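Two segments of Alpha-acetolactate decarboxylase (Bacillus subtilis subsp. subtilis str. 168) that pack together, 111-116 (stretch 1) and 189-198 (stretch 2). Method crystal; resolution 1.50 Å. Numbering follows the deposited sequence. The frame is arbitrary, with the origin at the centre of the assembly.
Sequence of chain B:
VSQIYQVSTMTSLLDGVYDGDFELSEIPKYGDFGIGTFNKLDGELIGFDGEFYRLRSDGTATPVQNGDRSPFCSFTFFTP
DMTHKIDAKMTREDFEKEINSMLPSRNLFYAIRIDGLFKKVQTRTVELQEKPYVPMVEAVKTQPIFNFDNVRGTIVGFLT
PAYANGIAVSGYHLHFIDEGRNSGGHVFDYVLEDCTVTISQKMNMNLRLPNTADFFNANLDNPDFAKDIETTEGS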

# COMPACT_ATOMS: atom_id res chain seq x y z
N ALA B 111 10.64 4.65 -10.55
CA ALA B 111 11.97 4.95 -10.05
C ALA B 111 12.55 6.00 -10.98
O ALA B 111 12.29 5.97 -12.19
CB ALA B 111 12.85 3.72 -10.01
N ILE B 112 13.31 6.93 -10.42
CA ILE B 112 13.85 8.00 -11.24
C ILE B 112 15.28 8.31 -10.84
O ILE B 112 15.64 8.32 -9.66
CB ILE B 112 12.98 9.26 -11.15
CG1 ILE B 112 13.52 10.38 -12.04
CG2 ILE B 112 12.89 9.75 -9.73
CD1 ILE B 112 12.57 11.56 -12.16
N ARG B 113 16.10 8.58 -11.86
CA ARG B 113 17.51 8.84 -11.69
C ARG B 113 17.93 10.02 -12.55
O ARG B 113 17.56 10.10 -13.72
CB ARG B 113 18.31 7.60 -12.06
CG ARG B 113 19.78 7.72 -11.91
CD ARG B 113 20.42 6.41 -12.29
NE ARG B 113 21.86 6.55 -12.36
CZ ARG B 113 22.69 5.52 -12.44
NH1 ARG B 113 22.21 4.28 -12.42
NH2 ARG B 113 23.99 5.74 -12.52
N ILE B 114 18.67 10.92 -11.94
CA ILE B 114 19.22 12.10 -12.59
C ILE B 114 20.74 12.00 -12.50
O ILE B 114 21.28 12.00 -11.39
CB ILE B 114 18.80 13.41 -11.90
CG1 ILE B 114 17.35 13.82 -12.18
CG2 ILE B 114 19.65 14.50 -12.35
CD1 ILE B 114 17.05 15.17 -11.56
N ASP B 115 21.43 11.92 -13.63
CA ASP B 115 22.89 11.86 -13.60
C ASP B 115 23.46 13.07 -14.31
O ASP B 115 23.16 13.31 -15.47
CB ASP B 115 23.41 10.59 -14.27
CG ASP B 115 22.91 9.34 -13.60
OD1 ASP B 115 23.46 8.97 -12.54
OD2 ASP B 115 21.97 8.72 -14.13
N GLY B 116 24.28 13.84 -13.61
CA GLY B 116 24.89 15.00 -14.25
C GLY B 116 25.43 16.00 -13.27
O GLY B 116 25.96 15.63 -12.22
N ASP B 189 15.99 20.18 -1.98
CA ASP B 189 15.88 21.11 -3.10
C ASP B 189 17.07 20.92 -4.02
O ASP B 189 18.09 20.37 -3.62
CB ASP B 189 15.80 22.56 -2.59
CG ASP B 189 15.38 23.54 -3.68
OD1 ASP B 189 14.70 23.13 -4.64
OD2 ASP B 189 15.74 24.73 -3.57
N TYR B 190 16.93 21.35 -5.27
CA TYR B 190 18.02 21.24 -6.22
C TYR B 190 17.79 22.09 -7.45
O TYR B 190 16.66 22.41 -7.79
CB TYR B 190 18.24 19.78 -6.63
CG TYR B 190 17.00 19.10 -7.17
CD1 TYR B 190 16.07 18.53 -6.31
CD2 TYR B 190 16.77 19.02 -8.53
CE1 TYR B 190 14.95 17.90 -6.79
CE2 TYR B 190 15.65 18.39 -9.03
CZ TYR B 190 14.74 17.82 -8.15
OH TYR B 190 13.62 17.20 -8.64
N VAL B 191 18.89 22.46 -8.11
CA VAL B 191 18.83 23.12 -9.41
C VAL B 191 19.77 22.37 -10.34
O VAL B 191 20.94 22.19 -10.03
CB VAL B 191 19.24 24.60 -9.34
CG1 VAL B 191 19.23 25.21 -10.74
CG2 VAL B 191 18.31 25.36 -8.41
N LEU B 192 19.23 21.91 -11.46
CA LEU B 192 20.01 21.16 -12.44
C LEU B 192 20.76 22.14 -13.32
O LEU B 192 20.20 23.15 -13.75
CB LEU B 192 19.11 20.26 -13.30
CG LEU B 192 17.96 19.56 -12.58
CD1 LEU B 192 17.17 18.67 -13.52
CD2 LEU B 192 18.47 18.76 -11.44
N GLU B 193 22.03 21.86 -13.57
CA GLU B 193 22.77 22.62 -14.57
C GLU B 193 22.56 21.91 -15.89
O GLU B 193 22.11 22.50 -16.87
CB GLU B 193 24.25 22.72 -14.21
CG GLU B 193 25.07 23.52 -15.21
CD GLU B 193 26.31 24.12 -14.59
OE1 GLU B 193 26.48 23.98 -13.36
OE2 GLU B 193 27.11 24.73 -15.33
N ASP B 194 22.87 20.62 -15.90
CA ASP B 194 22.52 19.74 -17.00
C ASP B 194 22.57 18.30 -16.50
O ASP B 194 23.43 17.95 -15.70
CB ASP B 194 23.46 19.93 -18.19
CG ASP B 194 24.89 19.57 -17.86
OD1 ASP B 194 25.25 18.39 -17.97
OD2 ASP B 194 25.66 20.49 -17.48
N CYS B 195 21.65 17.47 -16.98
CA CYS B 195 21.63 16.08 -16.55
C CYS B 195 20.90 15.18 -17.52
O CYS B 195 20.11 15.65 -18.35
CB CYS B 195 21.00 15.95 -15.16
SG CYS B 195 19.17 16.12 -15.10
N THR B 196 21.16 13.89 -17.41
CA THR B 196 20.35 12.88 -18.07
C THR B 196 19.36 12.30 -17.07
O THR B 196 19.72 12.01 -15.92
CB THR B 196 21.22 11.75 -18.68
OG1 THR B 196 20.39 10.72 -19.21
CG2 THR B 196 22.15 11.16 -17.64
N VAL B 197 18.11 12.17 -17.49
CA VAL B 197 17.08 11.55 -16.67
C VAL B 197 16.75 10.16 -17.21
O VAL B 197 16.67 9.95 -18.42
CB VAL B 197 15.79 12.38 -16.63
CG1 VAL B 197 14.80 11.78 -15.64
CG2 VAL B 197 16.12 13.81 -16.25
N THR B 198 16.57 9.22 -16.30
CA THR B 198 16.13 7.88 -16.67
C THR B 198 15.01 7.51 -15.70
O THR B 198 15.12 7.77 -14.50
CB THR B 198 17.27 6.86 -16.60
OG1 THR B 198 18.41 7.37 -17.30
CG2 THR B 198 16.86 5.57 -17.27
O HOH W 1 19.88 8.98 -15.61

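The antiparallel pairing ends at a glycine whose place no other residue type could readily take: at Gly116 (phi 162°, psi -144°) an ideal CB would lie 2.4 Å from Asp194 O and 2.7 Å from Cys195 CA, and would also jam against the preceding carbonyl. Without a side chain, the backbones approach to 4.1 Å between Gly116 CA and Cys195 CA just where the chain turns a corner.

From there the strands run antiparallel, joined by two reciprocal pairs of hydrogen bonds. Asp115 N donates to Thr196 O (2.9 Å) and Thr196 N to Asp115 O (2.8 Å); Arg113 N and Thr198 O, like Thr198 N and Arg113 O, are 2.9 Å apart.

Between these pairs, Ile114 directs its buried side chain to the same face as Val197. Its CG2 meets Cys195 SG at 3.2 Å, a tight apolar contact, while its CD1 reaches Leu192 CD2 at 3.9 Å and Tyr190 CE2 at 4.3 Å. A branched aliphatic chain thus bridges both strands of the second stretch.

Arg113, Asp115, Thr196 and Thr198 share the other, partly exposed face, which suits their polar groups. There Arg113 NE forms a salt bridge with Asp115 OD2 (2.8 Å), and a water links Asp115 OD2, Thr196 O and Thr198 OG1.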